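Local structure of gamma-resorcylate decarboxylase (Polaromonas, 4QRO) at residues P30-R33 with S34-D38; T269-D272 with A273-I277; D298-N302 with T303-E307. The protein probably catalyses the manganese-dependent, non-oxidative decarboxylation of gamma-resorcylate (2,6-dihydroxybenzoate) to resorcinol, as a member of the amidohydrolase superfamily. One frame throughout, in Å; residues are numbered along the deposited sequence. Where two conformers were deposited one is given.

How the contacts relate
The three contacts follow one another along the chain, each within a single helix or at a helix end, all inside the amidohydrolase (beta/alpha)8 barrel. Contact 1 lies on helix 29-37, which comes between strands 4-11 and 52-59 along the chain; its centre is about 33 Å from that of contact 2 and about 29 Å from that of contact 3. Contact 2, on helix 267-276, and contact 3, where helix 293-302 ends, are neighbours with centres about 14 Å apart. They meet through apolar side chains: Leu-270 CD2 is 3.7 Å from Thr-303 CG2. Contacts 1 and 2 both touch the second subunit, which thus meets this chain at two well-separated helices, 29-37 and 267-276.

Contact 1 (P30-R33 with S34-D38)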
ATOM      1  N   PRO A  30     -22.687  12.686 -17.049  1.00 32.52           N
ATOM      2  CA  PRO A  30     -22.961  12.678 -18.499  1.00 39.85           C
ATOM      3  C   PRO A  30     -21.698  12.489 -19.333  1.00 35.26           C
ATOM      4  O   PRO A  30     -21.701  11.724 -20.292  1.00 34.81           O
ATOM      5  CB  PRO A  30     -23.616  14.041 -18.729  1.00 38.54           C
ATOM      6  CG  PRO A  30     -24.289  14.324 -17.409  1.00 35.21           C
ATOM      7  CD  PRO A  30     -23.266  13.873 -16.401  1.00 45.56           C
ATOM      8  N   GLU A  31     -20.602  13.144 -18.957  1.00 33.95           N
ATOM      9  CA  GLU A  31     -19.330  12.941 -19.675  1.00 34.15           C
ATOM     10  C   GLU A  31     -18.807  11.522 -19.536  1.00 36.80           C
ATOM     11  O   GLU A  31     -18.450  10.900 -20.551  1.00 37.60           O
ATOM     12  CB  GLU A  31     -18.237  13.913 -19.196  1.00 33.97           C
ATOM     13  CG  GLU A  31     -16.840  13.604 -19.738  1.00 36.39           C
ATOM     14  CD  GLU A  31     -16.647  13.989 -21.205  1.00 63.47           C
ATOM     15  OE1 GLU A  31     -17.565  14.580 -21.762  1.00 39.17           O
ATOM     16  OE2 GLU A  31     -15.584  13.707 -21.813  1.00 43.90           O
ATOM     17  N   LEU A  32     -18.698  11.031 -18.291  1.00 31.20           N
ATOM     18  CA  LEU A  32     -18.165   9.701 -18.061  1.00 32.49           C
ATOM     19  C   LEU A  32     -18.967   8.628 -18.794  1.00 35.29           C
ATOM     20  O   LEU A  32     -18.393   7.738 -19.405  1.00 37.12           O
ATOM     21  CB  LEU A  32     -18.122   9.361 -16.552  1.00 40.48           C
ATOM     22  CG  LEU A  32     -17.577   7.968 -16.224  1.00 39.88           C
ATOM     23  CD1 LEU A  32     -16.200   7.795 -16.838  1.00 42.32           C
ATOM     24  CD2 LEU A  32     -17.548   7.693 -14.718  1.00 44.23           C
ATOM     25  N   ARG A  33     -20.288   8.704 -18.672  1.00 36.55           N
ATOM     26  CA  ARG A  33     -21.231   7.845 -19.398  0.50 40.61           C
ATOM     27  C   ARG A  33     -20.906   7.791 -20.898  1.00 28.84           C
ATOM     28  O   ARG A  33     -20.810   6.701 -21.519  1.00 33.71           O
ATOM     29  CB  ARG A  33     -22.651   8.411 -19.174  0.50 62.63           C
ATOM     30  CG  ARG A  33     -23.801   7.747 -19.916  0.50103.81           C
ATOM     31  CD  ARG A  33     -25.147   8.187 -19.338  0.50 57.54           C
ATOM     32  NE  ARG A  33     -25.384   9.624 -19.472  0.50 32.24           N
ATOM     33  CZ  ARG A  33     -26.407  10.278 -18.927  0.50 41.44           C
ATOM     34  NH1 ARG A  33     -27.305   9.645 -18.172  0.50 34.19           N
ATOM     35  NH2 ARG A  33     -26.524  11.579 -19.127  0.50 40.09           N
ATOM     36  N   SER A  34     -20.789   8.977 -21.484  1.00 34.46           N
ATOM     37  CA  SER A  34     -20.528   9.133 -22.927  1.00 39.17           C
ATOM     38  C   SER A  34     -19.191   8.514 -23.314  1.00 37.11           C
ATOM     39  O   SER A  34     -19.093   7.864 -24.359  1.00 35.24           O
ATOM     40  CB  SER A  34     -20.550  10.607 -23.330  1.00 32.14           C
ATOM     41  OG  SER A  34     -19.493  11.305 -22.726  1.00 51.17           O
ATOM     42  N   ARG A  35     -18.165   8.675 -22.460  1.00 30.39           N
ATOM     43  CA  ARG A  35     -16.856   8.039 -22.719  1.00 29.13           C
ATOM     44  C   ARG A  35     -16.945   6.538 -22.609  1.00 30.85           C
ATOM     45  O   ARG A  35     -16.350   5.819 -23.440  1.00 35.34           O
ATOM     46  CB  ARG A  35     -15.795   8.510 -21.732  1.00 33.88           C
ATOM     47  CG  ARG A  35     -15.455   9.979 -21.788  1.00 27.70           C
ATOM     48  CD  ARG A  35     -14.461  10.347 -20.668  1.00 32.04           C
ATOM     49  NE  ARG A  35     -13.978  11.704 -20.744  1.00 34.32           N
ATOM     50  CZ  ARG A  35     -12.984  12.208 -20.022  1.00 41.21           C
ATOM     51  NH1 ARG A  35     -12.341  11.476 -19.113  1.00 36.89           N
ATOM     52  NH2 ARG A  35     -12.617  13.453 -20.236  1.00 31.93           N
ATOM     53  N   LEU A  36     -17.679   6.049 -21.600  1.00 28.04           N
ATOM     54  CA  LEU A  36     -17.775   4.609 -21.347  1.00 29.59           C
ATOM     55  C   LEU A  36     -18.472   3.910 -22.505  1.00 31.48           C
ATOM     56  O   LEU A  36     -18.076   2.830 -22.882  1.00 34.12           O
ATOM     57  CB  LEU A  36     -18.487   4.278 -20.021  1.00 30.50           C
ATOM     58  CG  LEU A  36     -17.602   4.401 -18.776  1.00 33.19           C
ATOM     59  CD1 LEU A  36     -18.429   4.480 -17.497  1.00 36.67           C
ATOM     60  CD2 LEU A  36     -16.579   3.248 -18.703  1.00 31.65           C
ATOM     61  N   LEU A  37     -19.486   4.567 -23.088  1.00 32.85           N
ATOM     62  CA  LEU A  37     -20.303   3.949 -24.109  1.00 36.88           C
ATOM     63  C   LEU A  37     -19.690   4.066 -25.489  1.00 33.34           C
ATOM     64  O   LEU A  37     -20.086   3.347 -26.392  1.00 42.14           O
ATOM     65  CB  LEU A  37     -21.721   4.540 -24.110  1.00 33.61           C
ATOM     66  CG  LEU A  37     -22.586   4.193 -22.909  1.00 33.19           C
ATOM     67  CD1 LEU A  37     -23.901   4.993 -22.968  1.00 43.04           C
ATOM     68  CD2 LEU A  37     -22.837   2.698 -22.808  1.00 39.38           C
ATOM     69  N   ASP A  38     -18.717   4.952 -25.661  1.00 29.65           N
ATOM     70  CA  ASP A  38     -18.151   5.191 -26.983  1.00 33.01           C
ATOM     71  C   ASP A  38     -16.886   4.381 -27.178  1.00 41.00           C
ATOM     72  O   ASP A  38     -15.944   4.520 -26.430  1.00 38.76           O
ATOM     73  CB  ASP A  38     -17.868   6.676 -27.223  1.00 32.12           C
ATOM     74  CG  ASP A  38     -16.882   6.882 -28.350  1.00 38.28           C
ATOM     75  OD1 ASP A  38     -17.198   6.537 -29.508  1.00 40.31           O
ATOM     76  OD2 ASP A  38     -15.763   7.311 -28.058  1.00 43.03           O
TER
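Ser-34 closes a helical turn against Pro-30: its N donates to Pro-30 O at 3.1 Å. Its OG sits between the backbone N and the carbonyl carbon (chi1 65°), which turns it back over Glu-31 O, but the modelled separation is too short for that bond to be taken at face value. Arg-35 follows with a salt bridge. Its extended chain runs back along the helix, and NE donates to Glu-31 OE2 at 2.8 Å, while NH2 adds a weak, bent bond to the same oxygen. OE2 is met on its anti side, and the carboxylate and guanidinium planes stand 78° apart, so this is not a flat, two-pronged pairing. Glu-31 OE2 also pairs with Arg-42, whereas Arg-35 NH1 and NH2 reach Pro-289 O and Asn-292 OD1, and its guanidinium makes a cation-pi contact with Trp-236 of the second subunit. Leu-36 then repeats the helical bond, N to Leu-32 O at 2.9 Å, and brings CD1 to 3.8 Å from Leu-32 CG. At Leu-37, N bonds Arg-33 O at 3.0 Å, and CD1 lies alongside Arg-33 CG, 4.1 Å away. An i to i+4 salt bridge on one face of an alpha-helix is the motif here, tied to the loop where Asp-287 binds manganese and Phe-290 lines the inhibitor pocket.

Contact 2 (T269-D272 with A273-I277)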
ATOM      1  N   THR A 269       7.559   7.523  -8.979  1.00 28.40           N
ATOM      2  CA  THR A 269       6.973   6.184  -8.804  1.00 29.89           C
ATOM      3  C   THR A 269       7.411   5.254  -9.922  1.00 29.49           C
ATOM      4  O   THR A 269       7.760   4.110  -9.658  1.00 28.05           O
ATOM      5  CB  THR A 269       5.444   6.302  -8.769  1.00 31.06           C
ATOM      6  OG1 THR A 269       5.104   7.211  -7.718  1.00 29.34           O
ATOM      7  CG2 THR A 269       4.737   5.004  -8.529  1.00 26.20           C
ATOM      8  N   LEU A 270       7.353   5.727 -11.163  1.00 25.23           N
ATOM      9  CA  LEU A 270       7.901   4.985 -12.301  1.00 31.27           C
ATOM     10  C   LEU A 270       9.373   4.599 -12.100  1.00 32.55           C
ATOM     11  O   LEU A 270       9.747   3.459 -12.340  1.00 29.03           O
ATOM     12  CB  LEU A 270       7.775   5.809 -13.596  1.00 29.83           C
ATOM     13  CG  LEU A 270       8.397   5.153 -14.844  1.00 28.50           C
ATOM     14  CD1 LEU A 270       7.726   3.807 -15.127  1.00 31.65           C
ATOM     15  CD2 LEU A 270       8.305   6.085 -16.052  1.00 28.08           C
ATOM     16  N   ILE A 271      10.199   5.549 -11.653  1.00 27.94           N
ATOM     17  CA  ILE A 271      11.629   5.293 -11.454  1.00 27.77           C
ATOM     18  C   ILE A 271      11.827   4.251 -10.371  1.00 30.12           C
ATOM     19  O   ILE A 271      12.650   3.345 -10.543  1.00 31.78           O
ATOM     20  CB  ILE A 271      12.423   6.579 -11.128  1.00 32.92           C
ATOM     21  CG1 ILE A 271      12.468   7.517 -12.359  1.00 39.97           C
ATOM     22  CG2 ILE A 271      13.858   6.272 -10.671  1.00 34.58           C
ATOM     23  CD1 ILE A 271      13.014   8.889 -12.008  1.00 40.83           C
ATOM     24  N   ASP A 272      11.066   4.336  -9.281  1.00 30.07           N
ATOM     25  CA  ASP A 272      11.154   3.305  -8.242  1.00 30.43           C
ATOM     26  C   ASP A 272      10.805   1.943  -8.836  1.00 31.52           C
ATOM     27  O   ASP A 272      11.496   0.955  -8.601  1.00 27.86           O
ATOM     28  CB  ASP A 272      10.222   3.609  -7.083  1.00 29.71           C
ATOM     29  CG  ASP A 272      10.397   2.646  -5.931  1.00 38.32           C
ATOM     30  OD1 ASP A 272      11.541   2.360  -5.521  1.00 36.90           O
ATOM     31  OD2 ASP A 272       9.399   2.128  -5.451  1.00 41.73           O
ATOM     32  N   ALA A 273       9.725   1.878  -9.601  1.00 27.61           N
ATOM     33  CA  ALA A 273       9.343   0.583 -10.169  1.00 25.77           C
ATOM     34  C   ALA A 273      10.407   0.084 -11.132  1.00 28.63           C
ATOM     35  O   ALA A 273      10.695  -1.112 -11.113  1.00 29.96           O
ATOM     36  CB  ALA A 273       7.966   0.624 -10.829  1.00 32.61           C
ATOM     37  N   ILE A 274      10.997   0.959 -11.952  1.00 31.38           N
ATOM     38  CA  ILE A 274      12.131   0.548 -12.835  1.00 26.65           C
ATOM     39  C   ILE A 274      13.288  -0.090 -12.032  1.00 31.07           C
ATOM     40  O   ILE A 274      13.844  -1.104 -12.431  1.00 31.93           O
ATOM     41  CB  ILE A 274      12.626   1.701 -13.738  1.00 26.98           C
ATOM     42  CG1 ILE A 274      11.586   1.977 -14.835  1.00 29.99           C
ATOM     43  CG2 ILE A 274      14.001   1.423 -14.341  1.00 34.92           C
ATOM     44  CD1 ILE A 274      11.821   3.250 -15.618  1.00 32.70           C
ATOM     45  N   LEU A 275      13.596   0.478 -10.871  1.00 27.84           N
ATOM     46  CA  LEU A 275      14.715   0.038 -10.058  1.00 28.03           C
ATOM     47  C   LEU A 275      14.367  -1.120  -9.177  1.00 25.25           C
ATOM     48  O   LEU A 275      15.240  -1.651  -8.453  1.00 33.66           O
ATOM     49  CB  LEU A 275      15.228   1.212  -9.203  1.00 30.81           C
ATOM     50  CG  LEU A 275      15.892   2.357  -9.992  1.00 39.44           C
ATOM     51  CD1 LEU A 275      16.315   3.466  -9.039  1.00 35.24           C
ATOM     52  CD2 LEU A 275      17.088   1.884 -10.821  1.00 43.03           C
ATOM     53  N   GLU A 276      13.110  -1.576  -9.252  1.00 30.76           N
ATOM     54  CA  GLU A 276      12.695  -2.726  -8.500  1.00 30.36           C
ATOM     55  C   GLU A 276      12.313  -3.889  -9.398  1.00 33.89           C
ATOM     56  O   GLU A 276      12.754  -4.999  -9.165  1.00 32.23           O
ATOM     57  CB  GLU A 276      11.540  -2.388  -7.547  1.00 30.00           C
ATOM     58  CG  GLU A 276      11.942  -1.540  -6.338  1.00 41.20           C
ATOM     59  CD  GLU A 276      12.720  -2.320  -5.290  1.00 40.86           C
ATOM     60  OE1 GLU A 276      12.989  -1.790  -4.180  1.00 31.13           O
ATOM     61  OE2 GLU A 276      13.031  -3.489  -5.552  1.00 32.08           O
ATOM     62  N   ILE A 277      11.480  -3.661 -10.403  1.00 33.26           N
ATOM     63  CA  ILE A 277      11.062  -4.766 -11.268  1.00 28.08           C
ATOM     64  C   ILE A 277      11.656  -4.682 -12.682  1.00 33.01           C
ATOM     65  O   ILE A 277      11.670  -5.687 -13.406  1.00 33.36           O
ATOM     66  CB  ILE A 277       9.518  -4.898 -11.278  1.00 29.26           C
ATOM     67  CG1 ILE A 277       9.086  -6.306 -11.736  1.00 31.78           C
ATOM     68  CG2 ILE A 277       8.863  -3.844 -12.168  1.00 27.14           C
ATOM     69  CD1 ILE A 277       7.585  -6.556 -11.711  1.00 42.76           C
TER
HETATM   70  O   HOH W   1      11.602   0.481  -3.661  1.00 28.42           O
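Glu-276 folds back over Asp-272, one helical turn earlier, and can be followed atom by atom. Glu-276 CB rests 3.5 Å from Asp-272 O, and Glu-276 CG comes to 3.4 Å from that same oxygen. Glu-276 CG is also 4.0 Å from Asp-272 OD1. A bend about the bond from CG to CD (chi2 -74°) then swings the carboxylate of Glu-276 round, bringing OE1 to the side of the helix where the aspartate lies, and the two carboxylates end up nearly perpendicular, their planes 87° apart. OD1 of Asp-272 and OE1 of Glu-276 stay 4.6 Å apart, with one water hydrogen-bonded to both: 2.6 Å from Asp-272 OD1 and 2.7 Å from Glu-276 OE1. On another side of the helix Ile-274 CD1 lies 4.0 Å from Leu-270 CG, and the Ile-274 side chain touches Ile-282 of strand 282-283. Glu-276 OE1 also forms a salt bridge with Arg-266 of the second subunit. Two like charges so close would probably raise each other's proton affinity; the water between them probably eases the repulsion, though it has more acceptors in reach than protons, and the arginine across the dimer interface probably offsets part of the negative charge.

Contact 3 (D298-N302 with T303-E307); sequences DWFEN and TSISE
Thr-303 lays its CB over one face of the Trp-299 indole, a CH-pi contact just where the chain leaves its helix. The evidence is geometric: CB lies 4.2 Å from the centroid of the five-membered ring, 29° off the ring normal, and is displaced toward the rim. Trp-299 is turned under it by chi1 164°, with CG opposite the backbone N. Thr-303 divides its two branches between the neighbouring aromatic residues. Its OG1 stands 3.8 Å from Trp-299 NE1, too far for a bond, yet both atoms are hydrogen-bonded to Thr-267 OG1, so one hydroxyl fixes the indole N-H and the threonine oxygen together. The methyl CG2 goes the other way, 3.5 Å from Phe-300 O and 4.2 Å from Phe-300 CD1. A glycine in place of Trp-299 would probably leave the CB of Thr-303 without the ring face it lies on and deprive Thr-267 OG1 of the indole N-H, leaving the Thr-303 side chain less firmly placed. Beyond Thr-303 the chain makes an inverse gamma turn centred on Ser-304, closed by Ile-305 N to Thr-303 O at 2.9 Å. After it, the Ile-305 side chain reaches back, CD1 4.4 Å from Phe-300 CE1. Ser-306 then serves as N-cap of helix 307-321, its OG bonded to Asp-309 N, and Arg-310 NH1 of that helix bonds both Phe-300 O and Thr-303 O, spanning the helix end and the loop. The connection is thus wedged between helix 267-276, which Thr-303 and Ile-305 meet at Leu-270, and helix 307-321, where Phe-300 and Ile-305 both touch Ile-313.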
ATOM      1  N   ASP A 298       0.796  12.781 -22.350  1.00 33.03           N
ATOM      2  CA  ASP A 298       1.709  13.928 -22.144  1.00 29.69           C
ATOM      3  C   ASP A 298       2.735  13.668 -21.018  1.00 35.12           C
ATOM      4  O   ASP A 298       3.911  14.040 -21.125  1.00 33.48           O
ATOM      5  CB  ASP A 298       0.887  15.178 -21.807  1.00 35.10           C
ATOM      6  CG  ASP A 298       0.129  15.722 -23.020  1.00 53.94           C
ATOM      7  OD1 ASP A 298       0.427  15.303 -24.166  1.00 40.47           O
ATOM      8  OD2 ASP A 298      -0.750  16.577 -22.826  1.00 44.49           O
ATOM      9  N   TRP A 299       2.273  13.072 -19.928  1.00 30.78           N
ATOM     10  CA  TRP A 299       3.187  12.674 -18.861  1.00 32.44           C
ATOM     11  C   TRP A 299       4.210  11.668 -19.381  1.00 34.07           C
ATOM     12  O   TRP A 299       5.414  11.870 -19.223  1.00 29.54           O
ATOM     13  CB  TRP A 299       2.454  12.101 -17.649  1.00 28.90           C
ATOM     14  CG  TRP A 299       3.421  11.363 -16.756  1.00 24.38           C
ATOM     15  CD1 TRP A 299       4.315  11.919 -15.872  1.00 34.18           C
ATOM     16  CD2 TRP A 299       3.621   9.954 -16.694  1.00 25.72           C
ATOM     17  NE1 TRP A 299       5.046  10.947 -15.272  1.00 27.85           N
ATOM     18  CE2 TRP A 299       4.665   9.725 -15.783  1.00 24.40           C
ATOM     19  CE3 TRP A 299       3.029   8.855 -17.344  1.00 32.17           C
ATOM     20  CZ2 TRP A 299       5.091   8.436 -15.453  1.00 31.69           C
ATOM     21  CZ3 TRP A 299       3.445   7.587 -17.024  1.00 29.85           C
ATOM     22  CH2 TRP A 299       4.483   7.377 -16.090  1.00 35.67           C
ATOM     23  N   PHE A 300       3.742  10.604 -20.045  1.00 27.73           N
ATOM     24  CA  PHE A 300       4.656   9.538 -20.489  1.00 31.43           C
ATOM     25  C   PHE A 300       5.640  10.010 -21.569  1.00 28.90           C
ATOM     26  O   PHE A 300       6.799   9.571 -21.604  1.00 30.21           O
ATOM     27  CB  PHE A 300       3.892   8.326 -20.993  1.00 30.22           C
ATOM     28  CG  PHE A 300       4.790   7.209 -21.443  1.00 28.88           C
ATOM     29  CD1 PHE A 300       5.489   6.454 -20.515  1.00 29.80           C
ATOM     30  CD2 PHE A 300       4.950   6.921 -22.799  1.00 34.29           C
ATOM     31  CE1 PHE A 300       6.323   5.420 -20.936  1.00 29.93           C
ATOM     32  CE2 PHE A 300       5.800   5.905 -23.222  1.00 34.51           C
ATOM     33  CZ  PHE A 300       6.474   5.145 -22.283  1.00 39.63           C
ATOM     34  N   GLU A 301       5.178  10.922 -22.424  1.00 27.00           N
ATOM     35  CA  GLU A 301       5.998  11.510 -23.489  1.00 28.21           C
ATOM     36  C   GLU A 301       7.315  12.077 -22.976  1.00 32.40           C
ATOM     37  O   GLU A 301       8.351  11.978 -23.645  1.00 31.16           O
ATOM     38  CB  GLU A 301       5.211  12.654 -24.141  1.00 42.55           C
ATOM     39  CG  GLU A 301       5.887  13.328 -25.333  1.00 59.86           C
ATOM     40  CD  GLU A 301       5.831  12.481 -26.585  1.00119.93           C
ATOM     41  OE1 GLU A 301       6.334  12.952 -27.620  1.00 91.80           O
ATOM     42  OE2 GLU A 301       5.286  11.354 -26.535  1.00 80.89           O
ATOM     43  N   ASN A 302       7.251  12.671 -21.789  1.00 31.86           N
ATOM     44  CA  ASN A 302       8.350  13.448 -21.222  1.00 35.25           C
ATOM     45  C   ASN A 302       8.909  12.922 -19.917  1.00 30.39           C
ATOM     46  O   ASN A 302       9.781  13.587 -19.325  1.00 35.01           O
ATOM     47  CB  ASN A 302       7.855  14.887 -20.970  1.00 35.47           C
ATOM     48  CG  ASN A 302       7.545  15.630 -22.262  1.00 51.89           C
ATOM     49  OD1 ASN A 302       8.323  15.600 -23.211  1.00 56.63           O
ATOM     50  ND2 ASN A 302       6.397  16.275 -22.310  1.00 56.32           N
ATOM     51  N   THR A 303       8.411  11.795 -19.415  1.00 30.42           N
ATOM     52  CA  THR A 303       8.946  11.273 -18.136  1.00 27.34           C
ATOM     53  C   THR A 303      10.453  10.927 -18.288  1.00 30.41           C
ATOM     54  O   THR A 303      10.951  10.629 -19.380  1.00 31.27           O
ATOM     55  CB  THR A 303       8.118  10.126 -17.583  1.00 30.31           C
ATOM     56  OG1 THR A 303       8.546   9.816 -16.245  1.00 31.70           O
ATOM     57  CG2 THR A 303       8.224   8.898 -18.512  1.00 28.83           C
ATOM     58  N   SER A 304      11.173  11.011 -17.173  1.00 30.32           N
ATOM     59  CA  SER A 304      12.641  11.032 -17.173  1.00 30.06           C
ATOM     60  C   SER A 304      13.281   9.654 -17.236  1.00 31.17           C
ATOM     61  O   SER A 304      13.870   9.173 -16.260  1.00 31.04           O
ATOM     62  CB  SER A 304      13.101  11.795 -15.928  1.00 34.48           C
ATOM     63  OG  SER A 304      12.530  13.093 -15.996  1.00 35.74           O
ATOM     64  N   ILE A 305      13.176   9.027 -18.413  1.00 29.85           N
ATOM     65  CA  ILE A 305      13.742   7.711 -18.630  1.00 30.28           C
ATOM     66  C   ILE A 305      14.487   7.758 -19.962  1.00 28.01           C
ATOM     67  O   ILE A 305      14.450   8.755 -20.651  1.00 27.32           O
ATOM     68  CB  ILE A 305      12.654   6.606 -18.624  1.00 36.13           C
ATOM     69  CG1 ILE A 305      11.583   6.847 -19.702  1.00 36.14           C
ATOM     70  CG2 ILE A 305      12.001   6.532 -17.249  1.00 33.52           C
ATOM     71  CD1 ILE A 305      10.510   5.751 -19.771  1.00 31.27           C
ATOM     72  N   SER A 306      15.189   6.687 -20.306  1.00 29.61           N
ATOM     73  CA  SER A 306      15.898   6.616 -21.575  1.00 30.42           C
ATOM     74  C   SER A 306      14.906   6.456 -22.713  1.00 36.76           C
ATOM     75  O   SER A 306      13.821   5.910 -22.536  1.00 31.27           O
ATOM     76  CB  SER A 306      16.856   5.405 -21.593  1.00 30.22           C
ATOM     77  OG  SER A 306      16.141   4.163 -21.562  1.00 33.23           O
ATOM     78  N   GLU A 307      15.290   6.921 -23.885  1.00 32.86           N
ATOM     79  CA  GLU A 307      14.449   6.752 -25.075  1.00 36.06           C
ATOM     80  C   GLU A 307      14.229   5.265 -25.377  1.00 33.44           C
ATOM     81  O   GLU A 307      13.132   4.893 -25.790  1.00 38.51           O
ATOM     82  CB  GLU A 307      15.009   7.511 -26.287  1.00 50.99           C
ATOM     83  CG  GLU A 307      14.988   9.048 -26.158  1.00 59.38           C
ATOM     84  CD  GLU A 307      13.719   9.639 -25.522  1.00164.88           C
ATOM     85  OE1 GLU A 307      12.591   9.348 -25.973  1.00 40.16           O
ATOM     86  OE2 GLU A 307      13.834  10.436 -24.564  1.00 54.57           O
TER